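Local coordinates for tannase (Lactobacillus plantarum, PDB 4JUI), which hydrolyses the ester bonds of tannins and simple gallates, probably as a serine esterase of the alpha/beta-hydrolase class, releasing gallic acid, at residues 73-78 / 93-98; 162-167 / 450-455; 202-207 / 411-416. The protein carries 1 engineered substitution. All blocks are in the same frame, centred on the assembly; numbering follows the deposited sequence.

Contact 1: residues 73-78 / 93-98. With EGR (ethyl 3,4,5-trihydroxybenzoate), chain C.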
loop_
_atom_site.group_PDB
_atom_site.type_symbol
_atom_site.label_atom_id
_atom_site.label_comp_id
_atom_site.label_asym_id
_atom_site.label_seq_id
_atom_site.Cartn_x
_atom_site.Cartn_y
_atom_site.Cartn_z
ATOM N N PRO A 73 -2.800 -7.150 -8.306
ATOM C CA PRO A 73 -2.672 -7.101 -6.851
ATOM C C PRO A 73 -1.303 -7.598 -6.425
ATOM O O PRO A 73 -0.645 -8.331 -7.170
ATOM C CB PRO A 73 -3.728 -8.093 -6.378
ATOM C CG PRO A 73 -3.757 -9.127 -7.476
ATOM C CD PRO A 73 -3.522 -8.353 -8.758
ATOM N N ASN A 74 -0.876 -7.201 -5.234
ATOM C CA ASN A 74 0.367 -7.732 -4.695
ATOM C C ASN A 74 0.145 -8.256 -3.281
ATOM O O ASN A 74 -0.810 -7.865 -2.617
ATOM C CB ASN A 74 1.486 -6.684 -4.744
ATOM C CG ASN A 74 1.324 -5.605 -3.698
ATOM O OD1 ASN A 74 1.502 -5.861 -2.509
ATOM N ND2 ASN A 74 1.012 -4.381 -4.133
ATOM N N THR A 75 1.022 -9.147 -2.830
ATOM C CA THR A 75 0.908 -9.724 -1.487
ATOM C C THR A 75 1.981 -9.185 -0.540
ATOM O O THR A 75 2.272 -9.790 0.491
ATOM C CB THR A 75 1.000 -11.259 -1.535
ATOM O OG1 THR A 75 2.245 -11.641 -2.128
ATOM C CG2 THR A 75 -0.136 -11.826 -2.376
ATOM N N VAL A 76 2.545 -8.032 -0.877
ATOM C CA VAL A 76 3.582 -7.432 -0.037
ATOM C C VAL A 76 2.979 -6.915 1.270
ATOM O O VAL A 76 1.986 -6.171 1.266
ATOM C CB VAL A 76 4.308 -6.284 -0.757
ATOM C CG1 VAL A 76 5.298 -5.601 0.184
ATOM C CG2 VAL A 76 5.032 -6.804 -2.000
ATOM N N GLY A 77 3.579 -7.335 2.381
ATOM C CA GLY A 77 3.268 -6.802 3.694
ATOM C C GLY A 77 4.548 -6.714 4.511
ATOM O O GLY A 77 5.407 -7.593 4.424
ATOM N N GLY A 78 4.692 -5.651 5.297
ATOM C CA GLY A 78 5.870 -5.493 6.129
ATOM C C GLY A 78 7.140 -5.299 5.319
ATOM O O GLY A 78 8.245 -5.437 5.854
ATOM N N PRO A 93 1.380 -15.308 2.674
ATOM C CA PRO A 93 0.258 -14.375 2.527
ATOM C C PRO A 93 -0.503 -14.629 1.229
ATOM O O PRO A 93 0.078 -15.144 0.273
ATOM C CB PRO A 93 0.955 -13.016 2.469
ATOM C CG PRO A 93 2.263 -13.308 1.812
ATOM C CD PRO A 93 2.657 -14.702 2.252
ATOM N N THR A 94 -1.791 -14.292 1.213
ATOM C CA THR A 94 -2.606 -14.453 0.015
ATOM C C THR A 94 -3.856 -13.588 0.091
ATOM O O THR A 94 -4.416 -13.391 1.170
ATOM C CB THR A 94 -3.009 -15.936 -0.221
ATOM O OG1 THR A 94 -3.802 -16.043 -1.409
ATOM C CG2 THR A 94 -3.809 -16.492 0.957
ATOM N N ASN A 95 -4.261 -13.053 -1.060
ATOM C CA ASN A 95 -5.557 -12.402 -1.224
ATOM C C ASN A 95 -6.366 -13.192 -2.243
ATOM O O ASN A 95 -7.006 -12.619 -3.133
ATOM C CB ASN A 95 -5.377 -10.962 -1.700
ATOM C CG ASN A 95 -4.414 -10.177 -0.830
ATOM O OD1 ASN A 95 -3.295 -9.861 -1.248
ATOM N ND2 ASN A 95 -4.845 -9.857 0.385
ATOM N N ALA A 96 -6.329 -14.515 -2.103
ATOM C CA ALA A 96 -6.979 -15.426 -3.043
ATOM C C ALA A 96 -8.451 -15.086 -3.240
ATOM O O ALA A 96 -8.950 -15.136 -4.362
ATOM C CB ALA A 96 -6.824 -16.868 -2.577
ATOM N N GLY A 97 -9.129 -14.739 -2.147
ATOM C CA GLY A 97 -10.537 -14.395 -2.185
ATOM C C GLY A 97 -10.811 -13.211 -3.089
ATOM O O GLY A 97 -11.825 -13.174 -3.776
ATOM N N THR A 98 -9.910 -12.237 -3.078
ATOM C CA THR A 98 -10.052 -11.064 -3.937
ATOM C C THR A 98 -9.879 -11.410 -5.418
ATOM O O THR A 98 -10.594 -10.873 -6.269
ATOM C CB THR A 98 -9.061 -9.973 -3.545
ATOM O OG1 THR A 98 -9.353 -9.558 -2.212
ATOM C CG2 THR A 98 -9.176 -8.787 -4.490
HETATM C C01 EGR C . 2.708 -5.960 8.658
HETATM C C02 EGR C . 1.427 -5.285 8.254
HETATM O O03 EGR C . 1.424 -4.374 7.187
HETATM C C04 EGR C . 2.575 -3.825 6.621
HETATM O O05 EGR C . 2.825 -3.885 5.420
HETATM C C06 EGR C . 3.363 -2.868 7.433
HETATM C C07 EGR C . 4.608 -2.469 6.981
HETATM C C08 EGR C . 5.350 -1.597 7.747
HETATM O O09 EGR C . 6.590 -1.195 7.306
HETATM C C10 EGR C . 4.839 -1.126 8.950
HETATM O O11 EGR C . 5.582 -0.246 9.707
HETATM C C12 EGR C . 3.585 -1.525 9.389
HETATM O O13 EGR C . 3.063 -1.075 10.574
HETATM C C14 EGR C . 2.844 -2.399 8.623
#
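Thr75 packs against Pro93 and Asn95 at the heart of this meeting of two loops, and it does so with its backbone carbonyl O and its carbons CB and CG2, not with its hydroxyl. The carbonyl O lies 3.8 Å from Pro93 CG, while Thr75 CB meets the same ring carbon at 4.1 Å. The methyl CG2, set beside the backbone N, runs past the amide end of Asn95 in the opposite direction and passes OD1 at 3.9 Å. With chi1 at 58°, the hydroxyl turns elsewhere and is satisfied by the carbonyl of Pro83. Asn95 OD1 also faces Asn74 O at 3.5 Å; both are acceptors, so the approach is one of proximity without bonding.

Around these residues lie further bonds. Asn74 forms an Asx turn, in which Val76 N reaches a lone pair of Asn74 OD1 in the carbonyl plane at 2.9 Å, while the other end of that amide, ND2, binds Gly166 O. Across the contact, Asp85 receives both Thr94 OG1 and Asn95 N, and a cis peptide precedes Pro93. Farther along 73-78, Gly78 N donates an almost straight bond (177°) to the ester carbonyl oxygen O05 of ethyl gallate, at 2.6 Å. With Ala165 N as second donor, it builds what has the form of an oxyanion hole, as in other alpha/beta-hydrolases. The positive phi of Gly78 suits glycine.

In the fold, 73-78 leaves the end of strand 70-73 and passes beside helix 165-175, with Asn74 against Thr169 and Val76 against Ala165. On its other flank, 93-98 leads into helix 96-104, for which Asn95 occupies the N-cap position, though its side chain makes no capping bond.

Contact 2: residues 162-167 / 450-455. Engineered in segment 162-167: Ala164 (natural residue Ser). With EGR (ethyl 3,4,5-trihydroxybenzoate), chain C.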
loop_
_atom_site.group_PDB
_atom_site.type_symbol
_atom_site.label_atom_id
_atom_site.label_comp_id
_atom_site.label_asym_id
_atom_site.label_seq_id
_atom_site.Cartn_x
_atom_site.Cartn_y
_atom_site.Cartn_z
ATOM N N GLY A 162 -3.113 -3.214 -3.357
ATOM C CA GLY A 162 -2.275 -3.745 -2.302
ATOM C C GLY A 162 -2.648 -3.176 -0.949
ATOM O O GLY A 162 -3.342 -2.155 -0.876
ATOM N N THR A 163 -2.193 -3.842 0.111
ATOM C CA THR A 163 -2.487 -3.433 1.490
ATOM C C THR A 163 -1.202 -3.103 2.242
ATOM O O THR A 163 -0.228 -3.859 2.162
ATOM C CB THR A 163 -3.219 -4.574 2.233
ATOM O OG1 THR A 163 -4.489 -4.815 1.612
ATOM C CG2 THR A 163 -3.461 -4.221 3.693
ATOM N N ALA A 164 -1.210 -1.985 2.970
ATOM C CA ALA A 164 -0.109 -1.602 3.854
ATOM C C ALA A 164 1.186 -1.336 3.074
ATOM O O ALA A 164 1.201 -0.446 2.220
ATOM C CB ALA A 164 0.077 -2.651 4.925
ATOM N N ALA A 165 2.264 -2.087 3.326
ATOM C CA ALA A 165 3.439 -1.936 2.469
ATOM C C ALA A 165 3.045 -2.182 1.008
ATOM O O ALA A 165 3.571 -1.544 0.087
ATOM C CB ALA A 165 4.573 -2.883 2.894
ATOM N N GLY A 166 2.092 -3.088 0.811
ATOM C CA GLY A 166 1.591 -3.389 -0.524
ATOM C C GLY A 166 0.758 -2.254 -1.085
ATOM O O GLY A 166 0.671 -2.074 -2.306
ATOM N N GLY A 167 0.138 -1.483 -0.190
ATOM C CA GLY A 167 -0.588 -0.289 -0.582
ATOM C C GLY A 167 0.362 0.803 -1.031
ATOM O O GLY A 167 0.084 1.519 -1.993
ATOM N N ILE A 450 -12.493 -0.077 11.081
ATOM C CA ILE A 450 -11.710 -1.017 10.297
ATOM C C ILE A 450 -10.267 -0.997 10.792
ATOM O O ILE A 450 -9.661 0.070 10.935
ATOM C CB ILE A 450 -11.777 -0.693 8.798
ATOM C CG1 ILE A 450 -13.189 -0.968 8.268
ATOM C CG2 ILE A 450 -10.727 -1.498 8.034
ATOM C CD1 ILE A 450 -13.586 -2.435 8.314
ATOM N N PRO A 451 -9.719 -2.183 11.097
ATOM C CA PRO A 451 -8.338 -2.255 11.593
ATOM C C PRO A 451 -7.333 -2.276 10.446
ATOM O O PRO A 451 -7.684 -2.013 9.295
ATOM C CB PRO A 451 -8.311 -3.601 12.326
ATOM C CG PRO A 451 -9.280 -4.440 11.557
ATOM C CD PRO A 451 -10.373 -3.506 11.088
ATOM N N HIS A 452 -6.077 -2.572 10.768
ATOM C CA HIS A 452 -5.032 -2.662 9.762
ATOM C C HIS A 452 -5.339 -3.880 8.890
ATOM O O HIS A 452 -5.209 -5.018 9.337
ATOM C CB HIS A 452 -3.673 -2.787 10.452
ATOM C CG HIS A 452 -2.499 -2.638 9.532
ATOM N ND1 HIS A 452 -2.256 -1.487 8.811
ATOM C CD2 HIS A 452 -1.497 -3.494 9.236
ATOM C CE1 HIS A 452 -1.152 -1.649 8.101
ATOM N NE2 HIS A 452 -0.673 -2.854 8.336
ATOM N N SER A 453 -5.767 -3.621 7.655
ATOM C CA SER A 453 -6.311 -4.656 6.775
ATOM C C SER A 453 -6.601 -4.056 5.402
ATOM O O SER A 453 -6.440 -2.854 5.194
ATOM C CB SER A 453 -7.591 -5.239 7.362
ATOM O OG SER A 453 -8.576 -4.228 7.508
ATOM N N GLY A 454 -7.014 -4.899 4.461
ATOM C CA GLY A 454 -7.380 -4.426 3.141
ATOM C C GLY A 454 -8.435 -5.313 2.500
ATOM O O GLY A 454 -8.835 -6.336 3.071
ATOM N N ASP A 455 -8.903 -4.906 1.324
ATOM C CA ASP A 455 -9.790 -5.740 0.512
ATOM C C ASP A 455 -11.102 -6.105 1.214
ATOM O O ASP A 455 -11.684 -7.152 0.929
ATOM C CB ASP A 455 -9.076 -7.036 0.101
ATOM C CG ASP A 455 -7.953 -6.812 -0.892
ATOM O OD1 ASP A 455 -7.540 -5.655 -1.104
ATOM O OD2 ASP A 455 -7.482 -7.821 -1.473
HETATM C C01 EGR C . 2.708 -5.960 8.658
HETATM C C02 EGR C . 1.427 -5.285 8.254
HETATM O O03 EGR C . 1.424 -4.374 7.187
HETATM C C04 EGR C . 2.575 -3.825 6.621
HETATM O O05 EGR C . 2.825 -3.885 5.420
HETATM C C06 EGR C . 3.363 -2.868 7.433
HETATM C C07 EGR C . 4.608 -2.469 6.981
HETATM C C08 EGR C . 5.350 -1.597 7.747
HETATM O O09 EGR C . 6.590 -1.195 7.306
HETATM C C10 EGR C . 4.839 -1.126 8.950
HETATM O O11 EGR C . 5.582 -0.246 9.707
HETATM C C12 EGR C . 3.585 -1.525 9.389
HETATM O O13 EGR C . 3.063 -1.075 10.574
HETATM C C14 EGR C . 2.844 -2.399 8.623
HETATM O O HOH W 1 -4.738 -5.485 -0.985
#
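His452 reaches across to Ala164 and the bound ester with a ring that can be followed atom by atom. From CB, CG lies anti to the backbone N (chi1 -169°), which carries the imidazole toward 162-167. On one side of the ring, ND1 is bonded to Asp420. CE1 and NE2 both lie 3.5 Å from the methyl CB of Ala164, which approaches the ring obliquely and belongs to an engineered residue where the natural protein has serine. CD2, on the other side, meets the ethyl carbon C02 of the ligand at 3.6 Å. At the tip, NE2 donates to the ester oxygen O03 over 2.8 Å, the acceptor lying at the ring's edge near its plane.

Ala164 sits between strand 158-163 and helix 165-175 in a Gly-X-Ser-X-Gly setting, here with alanine, and its strained backbone (phi 64°, psi -119°) is that of a nucleophile elbow. Position 164, His452 and Asp420 are therefore consistent with a catalytic triad. Next to Ala164, Ala165 N at the helix start donates to the carbonyl oxygen O05 of the ligand at 2.8 Å.

Farther along, Thr163 wedges against the backbone of the histidine loop: CG2 touches Ser453 C at 3.6 Å, and OG1 lies 3.3 Å from Gly454 CA. A water joins Thr163 OG1 to OD1 of Asp455; OD2 of the same carboxylate bonds to Thr98 OG1.

Contact 3: residues 202-207 / 411-416. With EGR (ethyl 3,4,5-trihydroxybenzoate), chain C.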
loop_
_atom_site.group_PDB
_atom_site.type_symbol
_atom_site.label_atom_id
_atom_site.label_comp_id
_atom_site.label_asym_id
_atom_site.label_seq_id
_atom_site.Cartn_x
_atom_site.Cartn_y
_atom_site.Cartn_z
ATOM N N SER A 202 -5.532 1.338 -6.577
ATOM C CA SER A 202 -6.235 1.030 -5.334
ATOM C C SER A 202 -5.199 0.785 -4.235
ATOM O O SER A 202 -4.281 -0.020 -4.407
ATOM C CB SER A 202 -7.097 -0.212 -5.513
ATOM O OG SER A 202 -7.699 -0.617 -4.292
ATOM N N ALA A 203 -5.323 1.488 -3.113
ATOM C CA ALA A 203 -4.367 1.332 -2.024
ATOM C C ALA A 203 -5.081 1.328 -0.687
ATOM O O ALA A 203 -5.798 2.267 -0.359
ATOM C CB ALA A 203 -3.311 2.440 -2.065
ATOM N N TYR A 204 -4.894 0.248 0.062
ATOM C CA TYR A 204 -5.376 0.133 1.427
ATOM C C TYR A 204 -4.240 0.442 2.386
ATOM O O TYR A 204 -3.118 -0.071 2.214
ATOM C CB TYR A 204 -5.883 -1.280 1.680
ATOM C CG TYR A 204 -7.129 -1.571 0.869
ATOM C CD1 TYR A 204 -7.049 -2.183 -0.378
ATOM C CD2 TYR A 204 -8.381 -1.197 1.338
ATOM C CE1 TYR A 204 -8.199 -2.428 -1.124
ATOM C CE2 TYR A 204 -9.524 -1.435 0.595
ATOM C CZ TYR A 204 -9.422 -2.044 -0.626
ATOM O OH TYR A 204 -10.572 -2.270 -1.345
ATOM N N CYS A 205 -4.540 1.288 3.375
ATOM C CA CYS A 205 -3.582 1.746 4.389
ATOM C C CYS A 205 -2.115 1.834 3.949
ATOM O O CYS A 205 -1.246 1.212 4.557
ATOM C CB CYS A 205 -3.702 0.907 5.673
ATOM S SG CYS A 205 -3.423 -0.873 5.519
ATOM N N PRO A 206 -1.833 2.632 2.907
ATOM C CA PRO A 206 -0.471 2.629 2.368
ATOM C C PRO A 206 0.562 3.109 3.397
ATOM O O PRO A 206 0.465 4.232 3.907
ATOM C CB PRO A 206 -0.555 3.606 1.186
ATOM C CG PRO A 206 -1.765 4.484 1.491
ATOM C CD PRO A 206 -2.725 3.557 2.183
ATOM N N ILE A 207 1.520 2.242 3.718
ATOM C CA ILE A 207 2.577 2.583 4.666
ATOM C C ILE A 207 3.729 3.216 3.872
ATOM O O ILE A 207 4.648 2.529 3.413
ATOM C CB ILE A 207 3.046 1.344 5.460
ATOM C CG1 ILE A 207 1.870 0.693 6.188
ATOM C CG2 ILE A 207 4.141 1.708 6.465
ATOM C CD1 ILE A 207 1.316 1.525 7.340
ATOM N N HIS A 411 -6.422 8.130 -11.680
ATOM C CA HIS A 411 -7.534 7.635 -10.873
ATOM C C HIS A 411 -7.042 6.887 -9.639
ATOM O O HIS A 411 -6.337 5.877 -9.748
ATOM C CB HIS A 411 -8.428 6.705 -11.708
ATOM C CG HIS A 411 -8.895 7.305 -13.000
ATOM N ND1 HIS A 411 -9.787 8.355 -13.049
ATOM C CD2 HIS A 411 -8.585 7.015 -14.284
ATOM C CE1 HIS A 411 -10.009 8.683 -14.309
ATOM N NE2 HIS A 411 -9.293 7.886 -15.080
ATOM N N TRP A 412 -7.431 7.377 -8.465
ATOM C CA TRP A 412 -6.953 6.834 -7.198
ATOM C C TRP A 412 -8.113 6.541 -6.257
ATOM O O TRP A 412 -9.046 7.336 -6.162
ATOM C CB TRP A 412 -6.008 7.842 -6.525
ATOM C CG TRP A 412 -4.753 8.114 -7.310
ATOM C CD1 TRP A 412 -4.659 8.763 -8.503
ATOM C CD2 TRP A 412 -3.415 7.750 -6.945
ATOM N NE1 TRP A 412 -3.342 8.814 -8.913
ATOM C CE2 TRP A 412 -2.561 8.199 -7.971
ATOM C CE3 TRP A 412 -2.859 7.070 -5.856
ATOM C CZ2 TRP A 412 -1.178 8.002 -7.938
ATOM C CZ3 TRP A 412 -1.483 6.879 -5.822
ATOM C CH2 TRP A 412 -0.662 7.339 -6.861
ATOM N N ARG A 413 -8.048 5.403 -5.570
ATOM C CA ARG A 413 -8.976 5.093 -4.483
ATOM C C ARG A 413 -8.160 4.600 -3.300
ATOM O O ARG A 413 -7.493 3.561 -3.373
ATOM C CB ARG A 413 -9.996 4.027 -4.898
ATOM C CG ARG A 413 -11.085 3.787 -3.845
ATOM C CD ARG A 413 -12.030 2.703 -4.297
ATOM N NE ARG A 413 -13.161 2.495 -3.395
ATOM C CZ ARG A 413 -13.156 1.659 -2.360
ATOM N NH1 ARG A 413 -12.061 0.964 -2.061
ATOM N NH2 ARG A 413 -14.245 1.532 -1.613
ATOM N N ILE A 414 -8.179 5.370 -2.221
ATOM C CA ILE A 414 -7.382 5.065 -1.047
ATOM C C ILE A 414 -8.302 4.888 0.147
ATOM O O ILE A 414 -9.223 5.678 0.352
ATOM C CB ILE A 414 -6.395 6.207 -0.741
ATOM C CG1 ILE A 414 -5.458 6.420 -1.930
ATOM C CG2 ILE A 414 -5.599 5.920 0.541
ATOM C CD1 ILE A 414 -4.497 7.578 -1.739
ATOM N N ARG A 415 -8.062 3.841 0.928
ATOM C CA ARG A 415 -8.750 3.665 2.207
ATOM C C ARG A 415 -7.740 3.428 3.323
ATOM O O ARG A 415 -6.735 2.755 3.119
ATOM C CB ARG A 415 -9.704 2.469 2.138
ATOM C CG ARG A 415 -10.854 2.648 1.176
ATOM C CD ARG A 415 -11.792 3.729 1.685
ATOM N NE ARG A 415 -13.028 3.832 0.914
ATOM C CZ ARG A 415 -13.178 4.627 -0.137
ATOM N NH1 ARG A 415 -12.151 5.349 -0.558
ATOM N NH2 ARG A 415 -14.334 4.679 -0.778
ATOM N N HIS A 416 -8.015 3.980 4.501
ATOM C CA HIS A 416 -7.244 3.678 5.699
ATOM C C HIS A 416 -8.252 3.562 6.837
ATOM O O HIS A 416 -9.016 4.486 7.079
ATOM C CB HIS A 416 -6.205 4.774 5.982
ATOM C CG HIS A 416 -5.387 4.525 7.205
ATOM N ND1 HIS A 416 -4.080 4.067 7.160
ATOM C CD2 HIS A 416 -5.690 4.634 8.524
ATOM C CE1 HIS A 416 -3.622 3.918 8.386
ATOM N NE2 HIS A 416 -4.585 4.259 9.235
HETATM C C01 EGR C . 2.708 -5.960 8.658
HETATM C C02 EGR C . 1.427 -5.285 8.254
HETATM O O03 EGR C . 1.424 -4.374 7.187
HETATM C C04 EGR C . 2.575 -3.825 6.621
HETATM O O05 EGR C . 2.825 -3.885 5.420
HETATM C C06 EGR C . 3.363 -2.868 7.433
HETATM C C07 EGR C . 4.608 -2.469 6.981
HETATM C C08 EGR C . 5.350 -1.597 7.747
HETATM O O09 EGR C . 6.590 -1.195 7.306
HETATM C C10 EGR C . 4.839 -1.126 8.950
HETATM O O11 EGR C . 5.582 -0.246 9.707
HETATM C C12 EGR C . 3.585 -1.525 9.389
HETATM O O13 EGR C . 3.063 -1.075 10.574
HETATM C C14 EGR C . 2.844 -2.399 8.623
HETATM O O HOH W 2 -9.202 1.096 -2.810
HETATM O O HOH W 3 -2.263 4.960 5.071
#
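Ser202 opens a parallel pairing with Arg413, its CA contacting Arg413 O in a CA-H...O contact. Ser202 OG, which also bonds to Asn161, accepts from a water at 2.7 Å; that water donates to Arg413 O and takes a hydrogen from Arg413 NH1 in the guanidinium plane, linking backbone and side chain.

Ala203 then exchanges two backbone bonds, its N with Arg413 O and its O with Arg415 N, both 3.0 Å. Tyr204 returns to the face of Ser202 and Arg413. Its CD2 rests 4.0 Å from Arg415 CB. Tyr204 OH bonds to one oxygen of Asp457, and NH2 of Arg413 forms a salt bridge with the other. Arg413 gets there by an extended chain with CG anti to its backbone N (chi1 -174°), whereas Arg415 bends at chi2; the two guanidinium groups lie face over face, each CZ 3.5 Å above the other's plane and offset toward its rim.

Cys205 N closes the ladder on Arg415 O at 2.7 Å, and the chain turns away with CB 3.5 Å from His416 ND1. Pro206 CD touches Ile414 CG2 at 4.1 Å, the two side chains crossing at about a right angle, and a water spans Pro206 O and His416 ND1. Ile207 reaches the substrate pocket, where CG2 packs 3.7 Å from C08 of the galloyl ring.

Two adjacent parallel strands of an alpha/beta-hydrolase sheet thus bring like charges face to face. Arg415 is held further by NH1, which donates to Ile414 O. Salt bridges from Arg413 to Asp457 and from Arg415 to Asp443 would be expected to offset their repulsion.

In the fold
All three contacts touch the bound gallate ester, with centres about 9 Å apart for contacts 1 and 2, about 8 Å for contacts 2 and 3, and about 14 Å for contacts 1 and 3. Strands 70-73, 158-163, 200-204 and 411-415 stand side by side in the same mixed sheet, and loops at their ends supply part of the site. Contact 1 closes first along the chain; contact 2 then spans a long excursion within which contact 3 forms. Contact 2 is the middle member, joined to contact 1 through Thr98 and Asp455 and to contact 3 through Tyr204, so that distant sequence regions converge on one ligand.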